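Cytochrome cL (Hyphomicrobium denitrificans, PDB 2D0W) probably serves as the electron acceptor for methanol dehydrogenase in periplasmic methanol oxidation, carrying electrons on a covalently bound heme. Local coordinates at residues F147-K150 / A151-T155; E53-L56 / E57-G61; D113-L116 / K117-W121. One frame throughout, in Å; residues are numbered along the deposited sequence.

Contact 1 of 3, residues F147-K150 / A151-T155; sequences FDIK and AWEAT. With ZN (zinc ion), chain F.
I149 O accepts a hydrogen bond from E153 N at 2.8 Å, the shortest between 147-150 and 151-155 and part of the opening turn of helix 149-161. E153 CG, beside the backbone N (chi1 -58°), lies 3.0 Å from I149 O; the bend at chi2 then carries the carboxylate alongside I149. The two side chains run the same way, with I149 CD1 3.4 Å from E153 OE1. That oxygen binds a zinc ion at 2.2 Å, while E153 OE2 stays 3.0 Å from the metal; water 1 is a second, more distant ligand. A long, weak ion pair joins OE2 to K157.

D148 is the N-cap. Its OD1 accepts from K150 N at 3.1 Å, met from above the carboxylate plane, and its backbone O receives W152 N in the carbonyl plane, close to straight (N-H...O 162°). A turn later T155 N and T155 OG1 grip A151 O from opposite faces of its plane.

F147, just before the helix, bridges across to W152: CE2 and CZ of the phenylalanine both lie against the tryptophan's CB and CG, F147 CZ at 3.6 Å from W152 CB. The ring planes are inclined at 54°, an oblique pair. W121 of helix 112-124 meets both rings, and W152 NE1 is hydrogen-bonded to E52, which belongs with E153 to one zinc site of this protein.

The opening turn thus divides its chemistry. Aromatic carbon faces the protein, whereas carboxylates lie at the surface: D148 probably offsets the positive helix start, and E153, with a methyl group beside its metal-binding oxygen, would probably be held as carboxylate by the zinc ion.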
loop_
_atom_site.group_PDB
_atom_site.type_symbol
_atom_site.label_atom_id
_atom_site.label_comp_id
_atom_site.label_asym_id
_atom_site.label_seq_id
_atom_site.Cartn_x
_atom_site.Cartn_y
_atom_site.Cartn_z
ATOM N N PHE A 147 -0.173 10.515 -10.489
ATOM C CA PHE A 147 -0.909 11.220 -9.411
ATOM C C PHE A 147 -0.602 12.712 -9.510
ATOM O O PHE A 147 0.537 13.069 -9.675
ATOM C CB PHE A 147 -0.504 10.690 -8.037
ATOM C CG PHE A 147 -1.192 11.380 -6.856
ATOM C CD1 PHE A 147 -0.457 12.216 -6.000
ATOM C CD2 PHE A 147 -2.550 11.152 -6.570
ATOM C CE1 PHE A 147 -1.048 12.862 -4.924
ATOM C CE2 PHE A 147 -3.170 11.792 -5.485
ATOM C CZ PHE A 147 -2.402 12.637 -4.645
ATOM N N ASP A 148 -1.630 13.544 -9.407
ATOM C CA ASP A 148 -1.517 14.994 -9.352
ATOM C C ASP A 148 -2.147 15.490 -8.079
ATOM O O ASP A 148 -3.376 15.510 -7.971
ATOM C CB ASP A 148 -2.283 15.639 -10.509
ATOM C CG ASP A 148 -2.134 17.154 -10.519
ATOM O OD1 ASP A 148 -1.358 17.715 -9.679
ATOM O OD2 ASP A 148 -2.774 17.784 -11.372
ATOM N N ILE A 149 -1.320 15.894 -7.119
ATOM C CA ILE A 149 -1.804 16.394 -5.800
ATOM C C ILE A 149 -2.789 17.575 -5.901
ATOM O O ILE A 149 -3.700 17.701 -5.076
ATOM C CB ILE A 149 -0.629 16.787 -4.884
ATOM C CG1 ILE A 149 -1.119 17.269 -3.480
ATOM C CG2 ILE A 149 0.199 17.821 -5.536
ATOM C CD1 ILE A 149 -1.713 16.159 -2.559
ATOM N N LYS A 150 -2.591 18.422 -6.909
ATOM C CA LYS A 150 -3.457 19.576 -7.171
ATOM C C LYS A 150 -4.889 19.173 -7.465
ATOM O O LYS A 150 -5.817 19.664 -6.796
ATOM C CB LYS A 150 -2.911 20.419 -8.309
ATOM C CG LYS A 150 -1.566 21.083 -7.998
ATOM C CD LYS A 150 -1.055 21.869 -9.247
ATOM C CE LYS A 150 -0.815 20.917 -10.456
ATOM N NZ LYS A 150 0.006 21.575 -11.526
ATOM N N ALA A 151 -5.055 18.241 -8.403
ATOM C CA ALA A 151 -6.349 17.639 -8.712
ATOM C C ALA A 151 -6.958 16.891 -7.543
ATOM O O ALA A 151 -8.162 16.964 -7.347
ATOM C CB ALA A 151 -6.244 16.681 -9.916
ATOM N N TRP A 152 -6.117 16.167 -6.798
ATOM C CA TRP A 152 -6.518 15.441 -5.609
ATOM C C TRP A 152 -7.098 16.370 -4.539
ATOM O O TRP A 152 -8.116 16.053 -3.911
ATOM C CB TRP A 152 -5.314 14.696 -5.008
ATOM C CG TRP A 152 -5.691 13.914 -3.686
ATOM C CD1 TRP A 152 -5.366 14.260 -2.380
ATOM C CD2 TRP A 152 -6.469 12.699 -3.587
ATOM N NE1 TRP A 152 -5.891 13.332 -1.502
ATOM C CE2 TRP A 152 -6.568 12.372 -2.211
ATOM C CE3 TRP A 152 -7.077 11.857 -4.523
ATOM C CZ2 TRP A 152 -7.254 11.232 -1.758
ATOM C CZ3 TRP A 152 -7.765 10.724 -4.075
ATOM C CH2 TRP A 152 -7.843 10.421 -2.696
ATOM N N GLU A 153 -6.395 17.470 -4.288
ATOM C CA GLU A 153 -6.824 18.473 -3.307
ATOM C C GLU A 153 -8.063 19.257 -3.761
ATOM O O GLU A 153 -8.833 19.704 -2.925
ATOM C CB GLU A 153 -5.713 19.479 -2.999
ATOM C CG GLU A 153 -4.350 18.928 -2.461
ATOM C CD GLU A 153 -4.402 18.333 -1.045
ATOM O OE1 GLU A 153 -3.310 18.211 -0.406
ATOM O OE2 GLU A 153 -5.489 17.956 -0.561
ATOM N N ALA A 154 -8.219 19.444 -5.071
ATOM C CA ALA A 154 -9.349 20.200 -5.628
ATOM C C ALA A 154 -10.635 19.386 -5.797
ATOM O O ALA A 154 -11.732 19.885 -5.535
ATOM C CB ALA A 154 -8.951 20.823 -6.955
ATOM N N THR A 155 -10.517 18.155 -6.274
ATOM C CA THR A 155 -11.707 17.402 -6.716
ATOM C C THR A 155 -11.588 15.910 -6.431
ATOM O O THR A 155 -12.588 15.224 -6.214
ATOM C CB THR A 155 -11.991 17.597 -8.241
ATOM O OG1 THR A 155 -10.816 17.257 -9.005
ATOM C CG2 THR A 155 -12.364 19.029 -8.547
HETATM ZN ZN ZN F . -3.480 16.936 1.435
HETATM O O HOH W 1 -1.173 16.046 1.953
#

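Contact 2 of 3, residues E53-L56 / E57-G61; sequences EIYL and ESCSG. With HEM (protoporphyrin IX containing Fe), chain H.
The Y55 ring turns one face to the backbone joining C59 and S60, with S60 N 4.2 Å above its plane and displaced toward the rim. S60 CB comes to 3.5 Å from Y55 CE2; over the same face, C59 CB lies 3.7 Å from Y55 CD1, across the ring from CE2. C59 SG makes an oblique sulfur-aromatic contact, 4.9 Å from the ring centroid. CG of Y55 stands anti to the backbone N (chi1 178°), which sends the ring along the helix toward these residues, and its OH is hydrogen-bonded to G64 O.

Here helix 48-58 ends and the heme attachment begins: C59 SG is covalently joined to HEM CAB, and C59, C62 and H63 form the CXXCH motif of c-type cytochromes. Y55 O accepts from C59 N at 2.8 Å and, weakly, from S60 N. S60 OG then donates to L56 O at 2.9 Å, in the carbonyl plane and on a lone pair. Water 2 donates to I54 O and also hydrogen-bonds S58 OG, 2.7 Å from it.

I54 and Y55 pack on L118 of helix 112-124, I54 also touches N114 there, and the Y55 ring meets that of W121. The heme-attachment turn is thereby set against helix 112-124, a pairing that resembles that of the N- and C-terminal helices of class I cytochromes c.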
loop_
_atom_site.group_PDB
_atom_site.type_symbol
_atom_site.label_atom_id
_atom_site.label_comp_id
_atom_site.label_asym_id
_atom_site.label_seq_id
_atom_site.Cartn_x
_atom_site.Cartn_y
_atom_site.Cartn_z
ATOM N N GLU A 53 -5.028 9.063 4.885
ATOM C CA GLU A 53 -4.915 9.511 6.288
ATOM C C GLU A 53 -3.886 8.696 7.107
ATOM O O GLU A 53 -3.146 9.258 7.899
ATOM C CB GLU A 53 -6.281 9.647 7.019
ATOM C CG GLU A 53 -7.224 8.487 6.899
ATOM C CD GLU A 53 -8.695 8.843 7.289
ATOM O OE1 GLU A 53 -8.948 9.109 8.485
ATOM O OE2 GLU A 53 -9.591 8.832 6.392
ATOM N N ILE A 54 -3.890 7.380 6.917
ATOM C CA ILE A 54 -2.944 6.459 7.581
ATOM C C ILE A 54 -1.518 6.843 7.190
ATOM O O ILE A 54 -0.660 7.079 8.058
ATOM C CB ILE A 54 -3.255 4.999 7.180
ATOM C CG1 ILE A 54 -4.574 4.556 7.804
ATOM C CG2 ILE A 54 -2.115 4.023 7.583
ATOM C CD1 ILE A 54 -5.096 3.261 7.143
ATOM N N TYR A 55 -1.311 7.013 5.882
ATOM C CA TYR A 55 -0.022 7.414 5.298
ATOM C C TYR A 55 0.529 8.720 5.861
ATOM O O TYR A 55 1.721 8.860 6.257
ATOM C CB TYR A 55 -0.141 7.514 3.747
ATOM C CG TYR A 55 1.151 7.977 3.160
ATOM C CD1 TYR A 55 2.161 7.056 2.826
ATOM C CD2 TYR A 55 1.410 9.338 2.991
ATOM C CE1 TYR A 55 3.396 7.465 2.351
ATOM C CE2 TYR A 55 2.651 9.748 2.460
ATOM C CZ TYR A 55 3.632 8.785 2.188
ATOM O OH TYR A 55 4.845 9.136 1.695
ATOM N N LEU A 56 -0.354 9.693 5.941
ATOM C CA LEU A 56 0.075 11.023 6.312
ATOM C C LEU A 56 0.526 10.972 7.741
ATOM O O LEU A 56 1.507 11.584 8.119
ATOM C CB LEU A 56 -1.054 12.042 6.125
ATOM C CG LEU A 56 -1.310 12.512 4.685
ATOM C CD1 LEU A 56 -2.514 13.503 4.569
ATOM C CD2 LEU A 56 -0.032 13.108 4.067
ATOM N N GLU A 57 -0.242 10.276 8.563
ATOM C CA GLU A 57 0.052 10.288 9.979
ATOM C C GLU A 57 1.318 9.526 10.355
ATOM O O GLU A 57 2.050 9.926 11.269
ATOM C CB GLU A 57 -1.160 9.830 10.780
ATOM C CG GLU A 57 -2.161 11.014 10.931
ATOM C CD GLU A 57 -1.650 12.108 11.865
ATOM O OE1 GLU A 57 -0.729 11.841 12.650
ATOM O OE2 GLU A 57 -2.182 13.248 11.834
ATOM N N SER A 58 1.585 8.436 9.667
ATOM C CA SER A 58 2.623 7.537 10.153
ATOM C C SER A 58 3.833 7.386 9.227
ATOM O O SER A 58 4.865 6.833 9.634
ATOM C CB SER A 58 1.993 6.162 10.509
ATOM O OG SER A 58 1.311 6.219 11.818
ATOM N N CYS A 59 3.715 7.838 7.980
ATOM C CA CYS A 59 4.753 7.568 6.996
ATOM C C CYS A 59 5.324 8.822 6.344
ATOM O O CYS A 59 6.459 8.808 5.887
ATOM C CB CYS A 59 4.207 6.627 5.869
ATOM S SG CYS A 59 3.152 5.282 6.381
ATOM N N SER A 60 4.545 9.887 6.254
ATOM C CA SER A 60 4.923 10.978 5.377
ATOM C C SER A 60 6.031 11.847 5.988
ATOM O O SER A 60 6.710 12.553 5.262
ATOM C CB SER A 60 3.732 11.846 4.988
ATOM O OG SER A 60 3.295 12.630 6.083
ATOM N N GLY A 61 6.218 11.775 7.301
ATOM C CA GLY A 61 7.331 12.486 7.943
ATOM C C GLY A 61 8.653 12.020 7.368
ATOM O O GLY A 61 9.591 12.788 7.232
HETATM C CHA HEM H . 12.109 2.103 3.163
HETATM C CHB HEM H . 7.242 2.347 3.356
HETATM C CHC HEM H . 7.343 4.702 7.623
HETATM C CHD HEM H . 12.054 5.479 6.747
HETATM C C1A HEM H . 10.769 1.869 2.844
HETATM C C2A HEM H . 10.222 1.030 1.785
HETATM C C3A HEM H . 8.894 1.131 1.835
HETATM C C4A HEM H . 8.514 2.004 2.938
HETATM C CMA HEM H . 7.853 0.448 0.889
HETATM C CAA HEM H . 11.049 0.241 0.745
HETATM C CBA HEM H . 11.335 1.222 -0.406
HETATM C CGA HEM H . 12.001 0.545 -1.598
HETATM O O1A HEM H . 11.982 -0.706 -1.690
HETATM O O2A HEM H . 12.558 1.280 -2.448
HETATM C C1B HEM H . 6.836 2.957 4.549
HETATM C C2B HEM H . 5.488 3.195 5.078
HETATM C C3B HEM H . 5.537 3.723 6.203
HETATM C C4B HEM H . 6.896 4.004 6.548
HETATM C CMB HEM H . 4.255 2.853 4.243
HETATM C CAB HEM H . 4.379 3.805 7.210
HETATM C CBB HEM H . 3.699 2.750 7.537
HETATM C C1C HEM H . 8.639 5.149 7.756
HETATM C C2C HEM H . 9.222 5.848 8.920
HETATM C C3C HEM H . 10.487 6.103 8.643
HETATM C C4C HEM H . 10.821 5.468 7.358
HETATM C CMC HEM H . 8.327 6.588 9.901
HETATM C CAC HEM H . 11.493 7.088 9.323
HETATM C CBC HEM H . 11.548 7.057 10.627
HETATM C C1D HEM H . 12.555 4.609 5.799
HETATM C C2D HEM H . 13.952 4.413 5.464
HETATM C C3D HEM H . 13.975 3.359 4.362
HETATM C C4D HEM H . 12.588 3.025 4.101
HETATM C CMD HEM H . 15.173 5.131 6.117
HETATM C CAD HEM H . 15.207 2.723 3.623
HETATM C CBD HEM H . 15.326 1.354 4.299
HETATM C CGD HEM H . 16.178 0.370 3.536
HETATM O O1D HEM H . 16.280 -0.801 3.944
HETATM O O2D HEM H . 16.731 0.766 2.500
HETATM N NA HEM H . 9.695 2.444 3.495
HETATM N NB HEM H . 7.639 3.557 5.496
HETATM N NC HEM H . 9.655 4.889 6.849
HETATM N ND HEM H . 11.802 3.795 4.958
HETATM FE FE HEM H . 9.679 3.591 5.250
HETATM O O HOH W 2 -1.194 6.177 10.731
#

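Contact 3 of 3, residues D113-L116 / K117-W121; sequences DNML and KLIAW
K117 leaves its helix with CB 3.6 Å from N114 O and reaches back one turn along 112-124. CG passes 3.6 Å from D113 O, and CD lies 4.0 Å from N114 OD1, where the asparagine and lysine chains cross at a slant. The chain is extended as far as CE and bends only at chi4 (60°), which swings NZ over the D113 carboxylate. There NZ forms a salt bridge with D113 OD2 at 2.8 Å, arriving from above the carboxylate plane, 51° out of it. The other oxygen, D113 OD1, is hydrogen-bonded to Y41 OH and T27 OG1, so both ends of the carboxylate are engaged and its rotation is restricted. Were K117 cut back to an alanine, D113 OD2 would probably lose its salt-bridge partner, and the D113 backbone oxygen and the N114 side chain would lose the methylenes beside them.

K117 N bonds only weakly, to D113 O and N114 O, but the bond after it is firmer: L118 N donates to N114 O at 2.9 Å (167°). On the buried flank M115 CG sits 4.0 Å from I119 CD1; the methionine then bends at chi2 and chi3, bringing SD within 4.5 Å of L118 CD2. L116 CD2 reaches I119 CD1 at a similarly loose 4.5 Å. M115 and I119 both pack on F92 and I95 of helix 88-97.

K117 also lies against C165, whose disulfide to C47 ties the C-terminal part of the chain to the start of helix 48-58. The lysine's ammonium probably stabilises the D113 carboxylate as an anion, and its two hydroxyl partners share in that, while L118 meets the heme with hydrocarbon alone, and M115 and I119 give helix 88-97 an apolar surface.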
loop_
_atom_site.group_PDB
_atom_site.type_symbol
_atom_site.label_atom_id
_atom_site.label_comp_id
_atom_site.label_asym_id
_atom_site.label_seq_id
_atom_site.Cartn_x
_atom_site.Cartn_y
_atom_site.Cartn_z
ATOM N N ASP A 113 -6.824 -4.736 7.470
ATOM C CA ASP A 113 -7.707 -4.105 6.467
ATOM C C ASP A 113 -7.188 -2.700 6.151
ATOM O O ASP A 113 -7.204 -2.280 4.994
ATOM C CB ASP A 113 -9.161 -4.060 6.966
ATOM C CG ASP A 113 -10.160 -3.692 5.851
ATOM O OD1 ASP A 113 -10.190 -4.357 4.790
ATOM O OD2 ASP A 113 -10.898 -2.699 6.039
ATOM N N ASN A 114 -6.696 -2.020 7.185
ATOM C CA ASN A 114 -6.111 -0.696 7.020
ATOM C C ASN A 114 -4.788 -0.754 6.298
ATOM O O ASN A 114 -4.496 0.108 5.487
ATOM C CB ASN A 114 -5.991 0.051 8.353
ATOM C CG ASN A 114 -7.371 0.568 8.856
ATOM O OD1 ASN A 114 -8.245 0.850 8.087
ATOM N ND2 ASN A 114 -7.538 0.647 10.148
ATOM N N MET A 115 -3.989 -1.773 6.589
ATOM C CA MET A 115 -2.744 -1.988 5.843
ATOM C C MET A 115 -3.030 -2.029 4.366
ATOM O O MET A 115 -2.244 -1.542 3.533
ATOM C CB MET A 115 -2.109 -3.319 6.267
ATOM C CG MET A 115 -0.970 -3.733 5.355
ATOM S SD MET A 115 0.509 -2.766 5.700
ATOM C CE MET A 115 1.159 -3.742 7.052
ATOM N N LEU A 116 -4.144 -2.660 4.002
ATOM C CA LEU A 116 -4.452 -2.826 2.567
ATOM C C LEU A 116 -4.866 -1.536 1.883
ATOM O O LEU A 116 -4.720 -1.389 0.666
ATOM C CB LEU A 116 -5.498 -3.934 2.382
ATOM C CG LEU A 116 -5.019 -5.323 2.716
ATOM C CD1 LEU A 116 -6.161 -6.279 2.499
ATOM C CD2 LEU A 116 -3.776 -5.713 1.869
ATOM N N LYS A 117 -5.460 -0.626 2.650
ATOM C CA LYS A 117 -5.871 0.684 2.152
ATOM C C LYS A 117 -4.653 1.598 2.052
ATOM O O LYS A 117 -4.503 2.429 1.173
ATOM C CB LYS A 117 -6.892 1.312 3.108
ATOM C CG LYS A 117 -8.279 0.639 3.127
ATOM C CD LYS A 117 -9.121 1.291 4.247
ATOM C CE LYS A 117 -10.562 0.902 4.199
ATOM N NZ LYS A 117 -10.626 -0.549 4.336
ATOM N N LEU A 118 -3.772 1.449 3.011
ATOM C CA LEU A 118 -2.474 2.150 2.940
ATOM C C LEU A 118 -1.747 1.793 1.639
ATOM O O LEU A 118 -1.216 2.661 0.946
ATOM C CB LEU A 118 -1.604 1.743 4.132
ATOM C CG LEU A 118 -0.139 2.205 4.124
ATOM C CD1 LEU A 118 -0.012 3.717 3.909
ATOM C CD2 LEU A 118 0.560 1.707 5.433
ATOM N N ILE A 119 -1.685 0.508 1.332
ATOM C CA ILE A 119 -0.964 0.050 0.113
ATOM C C ILE A 119 -1.690 0.634 -1.149
ATOM O O ILE A 119 -1.053 1.108 -2.084
ATOM C CB ILE A 119 -0.898 -1.471 0.112
ATOM C CG1 ILE A 119 0.127 -1.962 1.139
ATOM C CG2 ILE A 119 -0.580 -2.055 -1.305
ATOM C CD1 ILE A 119 0.087 -3.503 1.458
ATOM N N ALA A 120 -3.017 0.649 -1.156
ATOM C CA ALA A 120 -3.769 1.234 -2.291
ATOM C C ALA A 120 -3.388 2.678 -2.478
ATOM O O ALA A 120 -3.270 3.156 -3.611
ATOM C CB ALA A 120 -5.290 1.134 -2.082
ATOM N N TRP A 121 -3.190 3.391 -1.369
ATOM C CA TRP A 121 -2.764 4.828 -1.449
ATOM C C TRP A 121 -1.378 4.927 -2.041
ATOM O O TRP A 121 -1.146 5.781 -2.881
ATOM C CB TRP A 121 -2.743 5.542 -0.080
ATOM C CG TRP A 121 -2.301 6.991 -0.154
ATOM C CD1 TRP A 121 -1.193 7.568 0.440
ATOM C CD2 TRP A 121 -2.949 8.031 -0.869
ATOM N NE1 TRP A 121 -1.137 8.912 0.142
ATOM C CE2 TRP A 121 -2.205 9.219 -0.665
ATOM C CE3 TRP A 121 -4.101 8.085 -1.666
ATOM C CZ2 TRP A 121 -2.573 10.452 -1.248
ATOM C CZ3 TRP A 121 -4.458 9.324 -2.259
ATOM C CH2 TRP A 121 -3.688 10.476 -2.033
#

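Contacts 1 and 3 each lie within the turns of one helix (149-161 at its start, and 112-124); contact 2 spans the end of helix 48-58 and the start of 60-63. Contact 3 is the buried one, its centre about 5 Å from that of the chain, and pairs a salt bridge with apolar packing; contact 2 is partly buried and joins protein to heme; contact 1 lies at the surface, where a carboxylate holds zinc. Contacts 2 and 3 lie side by side, their centres about 12 Å apart. W121 of contact 3 ties the three together: its CZ3 lies 3.4 Å from W152 CZ2, its CD1 3.5 Å from Y55 CB. Contacts 1 and 2 do not touch.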